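Local coordinates for Fe-regulated protein B (Neisseria meningitidis, PDB 4AIP), which imports iron across the meningococcal outer membrane as a TonB-dependent transporter, probably by way of siderophore uptake, at residues Val72-Asp84 against Asn693-Ser707. Sequence-based numbering, arbitrary orientation.
Sequences VTLQQKDESTATD and NWKPLGKDTLNVNLS
E79 of the plug domain lies against N693 on the inner wall of the beta-barrel, a compact instance of how TonB-dependent transporters seat the plug inside a 22-stranded barrel with polar side chains. The E79 carboxylate and the N693 amide are stacked, their planes 27° apart, and CG of E79 rests 3.4 Å from OD1 of N693. With CG anti to its own carbonyl carbon (chi1 -62°) and the chain extended beyond, E79 carries OE2 on to K695 NZ, a salt bridge of 3.1 Å that reaches the carboxylate on its anti side. The same ammonium group donates to N703 OD1, in the carbonyl plane and on a lone pair, and makes a weak salt bridge to D700 OD1.

On the barrel side, N693 ND2 bridges the antiparallel strands 681-694 and 702-709, giving its two hydrogens to N703 OD1 and N705 OD1, which fixes the amide's rotation, while R643 binds N693 OD1. Packing is also close at T81, whose CG2 methyl lies 3.1 Å from S707 OG, although its buried OG1 finds no polar partner.

Toward the solvent-exposed Q75 the grip slackens. This residue of helix 74-77 bends at chi2 to bring NE2 within 2.8 Å of D700 OD2, but the bond is weak and strongly bent. The contrast is with the tight side, where D78, its carboxylate paired with R188, accepts at its backbone O from N705 ND2 over 3.0 Å, nearly straight at 163°, the donor approaching from above the carbonyl plane.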
ATOM      1  N   VAL B  72      11.702 -17.851  24.819  1.00 28.10           N
ATOM      2  CA  VAL B  72      10.590 -16.938  24.777  1.00 23.62           C
ATOM      3  C   VAL B  72       9.350 -17.734  24.493  1.00 21.59           C
ATOM      4  O   VAL B  72       9.325 -18.528  23.575  1.00 22.24           O
ATOM      5  CB  VAL B  72      10.773 -15.904  23.662  1.00 23.39           C
ATOM      6  CG1 VAL B  72       9.644 -14.925  23.696  1.00 21.31           C
ATOM      7  CG2 VAL B  72      12.141 -15.211  23.798  1.00 18.30           C
ATOM      8  N   THR B  73       8.327 -17.524  25.299  1.00 19.64           N
ATOM      9  CA  THR B  73       7.061 -18.122  25.027  1.00 17.94           C
ATOM     10  C   THR B  73       6.153 -17.000  24.571  1.00 18.49           C
ATOM     11  O   THR B  73       6.359 -15.812  24.878  1.00 20.94           O
ATOM     12  CB  THR B  73       6.375 -18.812  26.231  1.00 18.72           C
ATOM     13  OG1 THR B  73       6.252 -17.945  27.302  1.00 22.64           O
ATOM     14  CG2 THR B  73       7.119 -19.727  26.798  1.00 12.67           C
ATOM     15  N   LEU B  74       5.136 -17.386  23.821  1.00 16.07           N
ATOM     16  CA  LEU B  74       4.145 -16.445  23.355  1.00 13.92           C
ATOM     17  C   LEU B  74       3.484 -15.671  24.528  1.00 14.42           C
ATOM     18  O   LEU B  74       3.189 -14.490  24.413  1.00 14.53           O
ATOM     19  CB  LEU B  74       3.040 -17.186  22.595  1.00 11.05           C
ATOM     20  CG  LEU B  74       2.009 -16.255  21.966  1.00  9.41           C
ATOM     21  CD1 LEU B  74       2.682 -15.316  20.966  1.00  5.33           C
ATOM     22  CD2 LEU B  74       0.969 -17.073  21.225  1.00  9.54           C
ATOM     23  N   GLN B  75       3.210 -16.347  25.622  1.00 14.41           N
ATOM     24  CA  GLN B  75       2.506 -15.725  26.687  1.00 17.21           C
ATOM     25  C   GLN B  75       3.446 -14.683  27.368  1.00 15.53           C
ATOM     26  O   GLN B  75       3.018 -13.576  27.736  1.00 15.41           O
ATOM     27  CB  GLN B  75       2.031 -16.833  27.612  1.00 20.58           C
ATOM     28  CG  GLN B  75       2.399 -16.647  29.067  1.00 32.19           C
ATOM     29  CD  GLN B  75       1.320 -15.860  29.759  1.00 53.63           C
ATOM     30  OE1 GLN B  75       1.129 -14.659  29.508  1.00 63.23           O
ATOM     31  NE2 GLN B  75       0.555 -16.547  30.600  1.00 51.01           N
ATOM     32  N   GLN B  76       4.737 -15.009  27.468  1.00 13.68           N
ATOM     33  CA  GLN B  76       5.715 -14.049  27.920  1.00 14.41           C
ATOM     34  C   GLN B  76       5.840 -12.937  26.966  1.00 12.09           C
ATOM     35  O   GLN B  76       5.768 -11.794  27.385  1.00 13.53           O
ATOM     36  CB  GLN B  76       7.099 -14.670  27.991  1.00 17.60           C
ATOM     37  CG  GLN B  76       7.373 -15.536  29.199  1.00 24.52           C
ATOM     38  CD  GLN B  76       8.813 -16.138  29.114  1.00 40.95           C
ATOM     39  OE1 GLN B  76       9.377 -16.359  28.018  1.00 56.81           O
ATOM     40  NE2 GLN B  76       9.403 -16.381  30.281  1.00 30.64           N
ATOM     41  N   LYS B  77       6.056 -13.240  25.686  1.00 10.06           N
ATOM     42  CA  LYS B  77       6.163 -12.212  24.621  1.00  9.18           C
ATOM     43  C   LYS B  77       4.987 -11.182  24.636  1.00  9.58           C
ATOM     44  O   LYS B  77       5.178  -9.944  24.364  1.00  8.24           O
ATOM     45  CB  LYS B  77       6.230 -12.937  23.274  1.00  8.31           C
ATOM     46  CG  LYS B  77       6.979 -12.252  22.213  1.00  6.96           C
ATOM     47  CD  LYS B  77       6.817 -13.055  20.917  1.00  7.86           C
ATOM     48  CE  LYS B  77       5.473 -12.598  20.211  1.00  7.89           C
ATOM     49  NZ  LYS B  77       4.973 -13.745  19.387  1.00 13.45           N
ATOM     50  N   ASP B  78       3.777 -11.659  24.999  1.00  8.57           N
ATOM     51  CA  ASP B  78       2.651 -10.727  25.057  1.00  9.41           C
ATOM     52  C   ASP B  78       2.772  -9.743  26.211  1.00 10.88           C
ATOM     53  O   ASP B  78       2.028  -8.738  26.231  1.00 11.16           O
ATOM     54  CB  ASP B  78       1.313 -11.448  25.214  1.00  9.85           C
ATOM     55  CG  ASP B  78       0.829 -12.139  23.929  1.00 11.04           C
ATOM     56  OD1 ASP B  78       1.331 -11.852  22.797  1.00 17.50           O
ATOM     57  OD2 ASP B  78      -0.064 -12.986  24.134  1.00  9.32           O
ATOM     58  N   GLU B  79       3.673 -10.031  27.174  1.00  9.44           N
ATOM     59  CA  GLU B  79       3.874  -9.118  28.304  1.00  8.72           C
ATOM     60  C   GLU B  79       5.038  -8.171  28.078  1.00  8.60           C
ATOM     61  O   GLU B  79       5.390  -7.347  28.934  1.00  9.04           O
ATOM     62  CB  GLU B  79       4.084  -9.899  29.583  1.00  8.59           C
ATOM     63  CG  GLU B  79       2.880 -10.762  29.964  1.00  8.83           C
ATOM     64  CD  GLU B  79       3.188 -11.738  31.064  1.00 13.02           C
ATOM     65  OE1 GLU B  79       4.355 -11.788  31.548  1.00 16.38           O
ATOM     66  OE2 GLU B  79       2.255 -12.480  31.450  1.00 14.73           O
ATOM     67  N   SER B  80       5.672  -8.330  26.923  1.00  8.30           N
ATOM     68  CA  SER B  80       6.845  -7.541  26.564  1.00  8.08           C
ATOM     69  C   SER B  80       6.434  -6.442  25.611  1.00  9.66           C
ATOM     70  O   SER B  80       5.400  -6.522  24.960  1.00 13.70           O
ATOM     71  CB  SER B  80       7.841  -8.427  25.845  1.00  7.01           C
ATOM     72  OG  SER B  80       8.863  -7.584  25.289  1.00  5.91           O
ATOM     73  N   THR B  81       7.295  -5.463  25.452  1.00  9.62           N
ATOM     74  CA  THR B  81       7.037  -4.276  24.660  1.00  8.58           C
ATOM     75  C   THR B  81       7.962  -4.355  23.450  1.00  8.84           C
ATOM     76  O   THR B  81       7.901  -3.494  22.573  1.00 11.20           O
ATOM     77  CB  THR B  81       7.418  -3.142  25.596  1.00  9.98           C
ATOM     78  OG1 THR B  81       6.426  -2.086  25.613  1.00 13.09           O
ATOM     79  CG2 THR B  81       8.764  -2.650  25.402  1.00  7.66           C
ATOM     80  N   ALA B  82       8.814  -5.386  23.389  1.00  7.80           N
ATOM     81  CA  ALA B  82       9.827  -5.498  22.308  1.00  9.15           C
ATOM     82  C   ALA B  82       9.173  -5.789  20.944  1.00  9.47           C
ATOM     83  O   ALA B  82       8.134  -6.457  20.865  1.00  8.56           O
ATOM     84  CB  ALA B  82      10.884  -6.604  22.670  1.00  7.38           C
ATOM     85  N   THR B  83       9.783  -5.300  19.878  1.00  9.70           N
ATOM     86  CA  THR B  83       9.267  -5.522  18.565  1.00  8.52           C
ATOM     87  C   THR B  83      10.374  -6.036  17.661  1.00  9.77           C
ATOM     88  O   THR B  83      10.252  -5.954  16.444  1.00 11.86           O
ATOM     89  CB  THR B  83       8.749  -4.229  17.996  1.00  7.91           C
ATOM     90  OG1 THR B  83       9.694  -3.206  18.231  1.00 11.30           O
ATOM     91  CG2 THR B  83       7.453  -3.828  18.649  1.00  7.31           C
ATOM     92  N   ASP B  84      11.486  -6.479  18.249  1.00  9.44           N
ATOM     93  CA  ASP B  84      12.533  -7.193  17.500  1.00 10.86           C
ATOM     94  C   ASP B  84      13.256  -8.185  18.391  1.00 11.59           C
ATOM     95  O   ASP B  84      13.178  -8.065  19.639  1.00 11.39           O
ATOM     96  CB  ASP B  84      13.515  -6.258  16.775  1.00 10.52           C
ATOM     97  CG  ASP B  84      14.208  -5.232  17.713  1.00 14.69           C
ATOM     98  OD1 ASP B  84      14.207  -5.349  18.969  1.00 12.49           O
ATOM     99  OD2 ASP B  84      14.788  -4.271  17.159  1.00 19.00           O
ATOM    100  N   ASN B 693       3.887  -4.942  33.155  1.00 15.71           N
ATOM    101  CA  ASN B 693       2.796  -5.592  32.446  1.00 16.07           C
ATOM    102  C   ASN B 693       1.514  -5.567  33.308  1.00 17.50           C
ATOM    103  O   ASN B 693       1.459  -6.141  34.416  1.00 17.20           O
ATOM    104  CB  ASN B 693       3.189  -7.030  32.094  1.00 15.34           C
ATOM    105  CG  ASN B 693       2.005  -7.897  31.672  1.00 15.30           C
ATOM    106  OD1 ASN B 693       1.577  -8.764  32.407  1.00 12.21           O
ATOM    107  ND2 ASN B 693       1.489  -7.670  30.473  1.00 13.29           N
ATOM    108  N   TRP B 694       0.486  -4.887  32.833  1.00 17.86           N
ATOM    109  CA  TRP B 694      -0.802  -5.080  33.511  1.00 19.03           C
ATOM    110  C   TRP B 694      -1.909  -5.701  32.749  1.00 18.84           C
ATOM    111  O   TRP B 694      -2.015  -5.547  31.521  1.00 19.68           O
ATOM    112  CB  TRP B 694      -1.225  -3.924  34.435  1.00 18.78           C
ATOM    113  CG  TRP B 694      -2.198  -2.920  34.094  1.00 18.33           C
ATOM    114  CD1 TRP B 694      -2.049  -1.867  33.205  1.00 29.47           C
ATOM    115  CD2 TRP B 694      -3.466  -2.711  34.737  1.00 16.06           C
ATOM    116  NE1 TRP B 694      -3.212  -1.047  33.205  1.00 24.60           N
ATOM    117  CE2 TRP B 694      -4.090  -1.565  34.118  1.00 17.86           C
ATOM    118  CE3 TRP B 694      -4.179  -3.437  35.674  1.00 21.93           C
ATOM    119  CZ2 TRP B 694      -5.332  -1.091  34.481  1.00 19.64           C
ATOM    120  CZ3 TRP B 694      -5.444  -2.969  36.044  1.00 29.32           C
ATOM    121  CH2 TRP B 694      -6.011  -1.796  35.437  1.00 24.39           C
ATOM    122  N   LYS B 695      -2.670  -6.473  33.503  1.00 17.06           N
ATOM    123  CA  LYS B 695      -3.630  -7.348  32.976  1.00 17.67           C
ATOM    124  C   LYS B 695      -4.877  -6.905  33.657  1.00 17.86           C
ATOM    125  O   LYS B 695      -5.278  -7.514  34.664  1.00 19.91           O
ATOM    126  CB  LYS B 695      -3.318  -8.798  33.369  1.00 18.32           C
ATOM    127  CG  LYS B 695      -2.195  -9.500  32.597  1.00 14.01           C
ATOM    128  CD  LYS B 695      -2.010 -10.893  33.155  1.00 10.06           C
ATOM    129  CE  LYS B 695      -0.696 -11.486  32.700  1.00 10.05           C
ATOM    130  NZ  LYS B 695      -0.692 -11.580  31.199  1.00 11.26           N
ATOM    131  N   PRO B 696      -5.523  -5.867  33.120  1.00 16.53           N
ATOM    132  CA  PRO B 696      -6.649  -5.214  33.771  1.00 16.93           C
ATOM    133  C   PRO B 696      -7.880  -6.091  33.938  1.00 19.20           C
ATOM    134  O   PRO B 696      -8.794  -5.730  34.669  1.00 19.18           O
ATOM    135  CB  PRO B 696      -6.951  -4.059  32.815  1.00 17.38           C
ATOM    136  CG  PRO B 696      -5.709  -3.909  31.941  1.00 16.98           C
ATOM    137  CD  PRO B 696      -5.283  -5.311  31.780  1.00 17.44           C
ATOM    138  N   LEU B 697      -7.898  -7.232  33.251  1.00 21.35           N
ATOM    139  CA  LEU B 697      -9.060  -8.074  33.187  1.00 23.08           C
ATOM    140  C   LEU B 697      -8.874  -9.357  33.951  1.00 24.19           C
ATOM    141  O   LEU B 697      -9.830 -10.073  34.148  1.00 24.48           O
ATOM    142  CB  LEU B 697      -9.490  -8.333  31.712  1.00 23.01           C
ATOM    143  CG  LEU B 697     -10.068  -7.140  30.896  1.00 21.69           C
ATOM    144  CD1 LEU B 697     -10.401  -7.667  29.552  1.00 23.04           C
ATOM    145  CD2 LEU B 697     -11.316  -6.413  31.450  1.00 19.25           C
ATOM    146  N   GLY B 698      -7.648  -9.637  34.408  1.00 27.87           N
ATOM    147  CA  GLY B 698      -7.338 -10.878  35.158  1.00 29.15           C
ATOM    148  C   GLY B 698      -6.864 -12.059  34.323  1.00 31.76           C
ATOM    149  O   GLY B 698      -6.181 -12.989  34.862  1.00 31.73           O
ATOM    150  N   LYS B 699      -7.241 -12.035  33.027  1.00 32.77           N
ATOM    151  CA  LYS B 699      -6.918 -13.082  32.027  1.00 33.80           C
ATOM    152  C   LYS B 699      -5.892 -12.513  31.092  1.00 33.54           C
ATOM    153  O   LYS B 699      -5.625 -11.290  31.100  1.00 33.99           O
ATOM    154  CB  LYS B 699      -8.118 -13.457  31.137  1.00 33.90           C
ATOM    155  CG  LYS B 699      -9.505 -13.437  31.766  1.00 39.37           C
ATOM    156  CD  LYS B 699     -10.547 -12.932  30.694  1.00 47.86           C
ATOM    157  CE  LYS B 699     -11.633 -12.021  31.304  1.00 48.72           C
ATOM    158  NZ  LYS B 699     -12.482 -12.777  32.305  1.00 51.25           N
ATOM    159  N   ASP B 700      -5.376 -13.380  30.224  1.00 31.62           N
ATOM    160  CA  ASP B 700      -4.300 -12.977  29.334  1.00 30.49           C
ATOM    161  C   ASP B 700      -4.875 -12.398  28.046  1.00 28.33           C
ATOM    162  O   ASP B 700      -4.174 -12.317  27.038  1.00 28.26           O
ATOM    163  CB  ASP B 700      -3.354 -14.155  29.065  1.00 30.32           C
ATOM    164  CG  ASP B 700      -2.758 -14.748  30.339  1.00 33.71           C
ATOM    165  OD1 ASP B 700      -2.884 -14.173  31.461  1.00 36.77           O
ATOM    166  OD2 ASP B 700      -2.124 -15.812  30.204  1.00 39.41           O
ATOM    167  N   THR B 701      -6.146 -11.996  28.097  1.00 26.04           N
ATOM    168  CA  THR B 701      -6.842 -11.428  26.923  1.00 24.14           C
ATOM    169  C   THR B 701      -6.555  -9.941  26.752  1.00 21.83           C
ATOM    170  O   THR B 701      -6.725  -9.391  25.672  1.00 22.91           O
ATOM    171  CB  THR B 701      -8.409 -11.702  26.895  1.00 24.04           C
ATOM    172  OG1 THR B 701      -9.045 -11.106  28.043  1.00 23.58           O
ATOM    173  CG2 THR B 701      -8.761 -13.232  26.811  1.00 20.54           C
ATOM    174  N   LEU B 702      -6.096  -9.289  27.804  1.00 19.19           N
ATOM    175  CA  LEU B 702      -5.754  -7.892  27.677  1.00 17.16           C
ATOM    176  C   LEU B 702      -4.491  -7.581  28.435  1.00 15.53           C
ATOM    177  O   LEU B 702      -4.424  -7.788  29.621  1.00 16.92           O
ATOM    178  CB  LEU B 702      -6.913  -7.029  28.153  1.00 15.78           C
ATOM    179  CG  LEU B 702      -6.710  -5.514  28.192  1.00 15.80           C
ATOM    180  CD1 LEU B 702      -6.203  -4.929  26.834  1.00 10.66           C
ATOM    181  CD2 LEU B 702      -7.960  -4.773  28.742  1.00 10.97           C
ATOM    182  N   ASN B 703      -3.504  -7.080  27.725  1.00 14.99           N
ATOM    183  CA  ASN B 703      -2.185  -6.793  28.266  1.00 15.38           C
ATOM    184  C   ASN B 703      -1.917  -5.350  27.920  1.00 14.74           C
ATOM    185  O   ASN B 703      -2.057  -4.937  26.765  1.00 15.54           O
ATOM    186  CB  ASN B 703      -1.074  -7.639  27.625  1.00 15.71           C
ATOM    187  CG  ASN B 703      -0.987  -9.095  28.173  1.00 18.90           C
ATOM    188  OD1 ASN B 703      -0.801  -9.326  29.385  1.00 20.76           O
ATOM    189  ND2 ASN B 703      -1.048 -10.080  27.255  1.00 16.96           N
ATOM    190  N   VAL B 704      -1.558  -4.582  28.927  1.00 13.87           N
ATOM    191  CA  VAL B 704      -1.164  -3.214  28.729  1.00 14.29           C
ATOM    192  C   VAL B 704       0.254  -3.222  29.225  1.00 15.23           C
ATOM    193  O   VAL B 704       0.504  -3.619  30.344  1.00 17.16           O
ATOM    194  CB  VAL B 704      -2.045  -2.265  29.614  1.00 13.66           C
ATOM    195  CG1 VAL B 704      -1.603  -0.823  29.475  1.00 11.93           C
ATOM    196  CG2 VAL B 704      -3.473  -2.411  29.205  1.00  8.99           C
ATOM    197  N   ASN B 705       1.194  -2.831  28.389  1.00 15.77           N
ATOM    198  CA  ASN B 705       2.587  -2.941  28.758  1.00 13.18           C
ATOM    199  C   ASN B 705       3.264  -1.628  28.628  1.00 13.84           C
ATOM    200  O   ASN B 705       3.107  -0.931  27.595  1.00  9.68           O
ATOM    201  CB  ASN B 705       3.323  -3.916  27.824  1.00 14.85           C
ATOM    202  CG  ASN B 705       2.660  -5.281  27.752  1.00 16.19           C
ATOM    203  OD1 ASN B 705       2.239  -5.856  28.762  1.00 19.44           O
ATOM    204  ND2 ASN B 705       2.617  -5.825  26.565  1.00 19.17           N
ATOM    205  N   LEU B 706       4.100  -1.320  29.644  1.00 13.55           N
ATOM    206  CA  LEU B 706       4.832  -0.091  29.637  1.00 13.99           C
ATOM    207  C   LEU B 706       6.250  -0.372  29.964  1.00 14.18           C
ATOM    208  O   LEU B 706       6.528  -1.082  30.881  1.00 15.19           O
ATOM    209  CB  LEU B 706       4.251   0.892  30.673  1.00 13.88           C
ATOM    210  CG  LEU B 706       5.085   2.161  30.884  1.00 15.49           C
ATOM    211  CD1 LEU B 706       4.976   3.115  29.662  1.00 13.29           C
ATOM    212  CD2 LEU B 706       4.715   2.866  32.216  1.00 15.91           C
ATOM    213  N   SER B 707       7.154   0.243  29.230  1.00 14.27           N
ATOM    214  CA  SER B 707       8.556   0.018  29.444  1.00 14.38           C
ATOM    215  C   SER B 707       9.294   1.313  29.211  1.00 16.27           C
ATOM    216  O   SER B 707       8.868   2.173  28.384  1.00 17.03           O
ATOM    217  CB  SER B 707       9.098  -1.019  28.489  1.00 12.37           C
ATOM    218  OG  SER B 707       9.567  -0.360  27.309  1.00 13.64           O
TER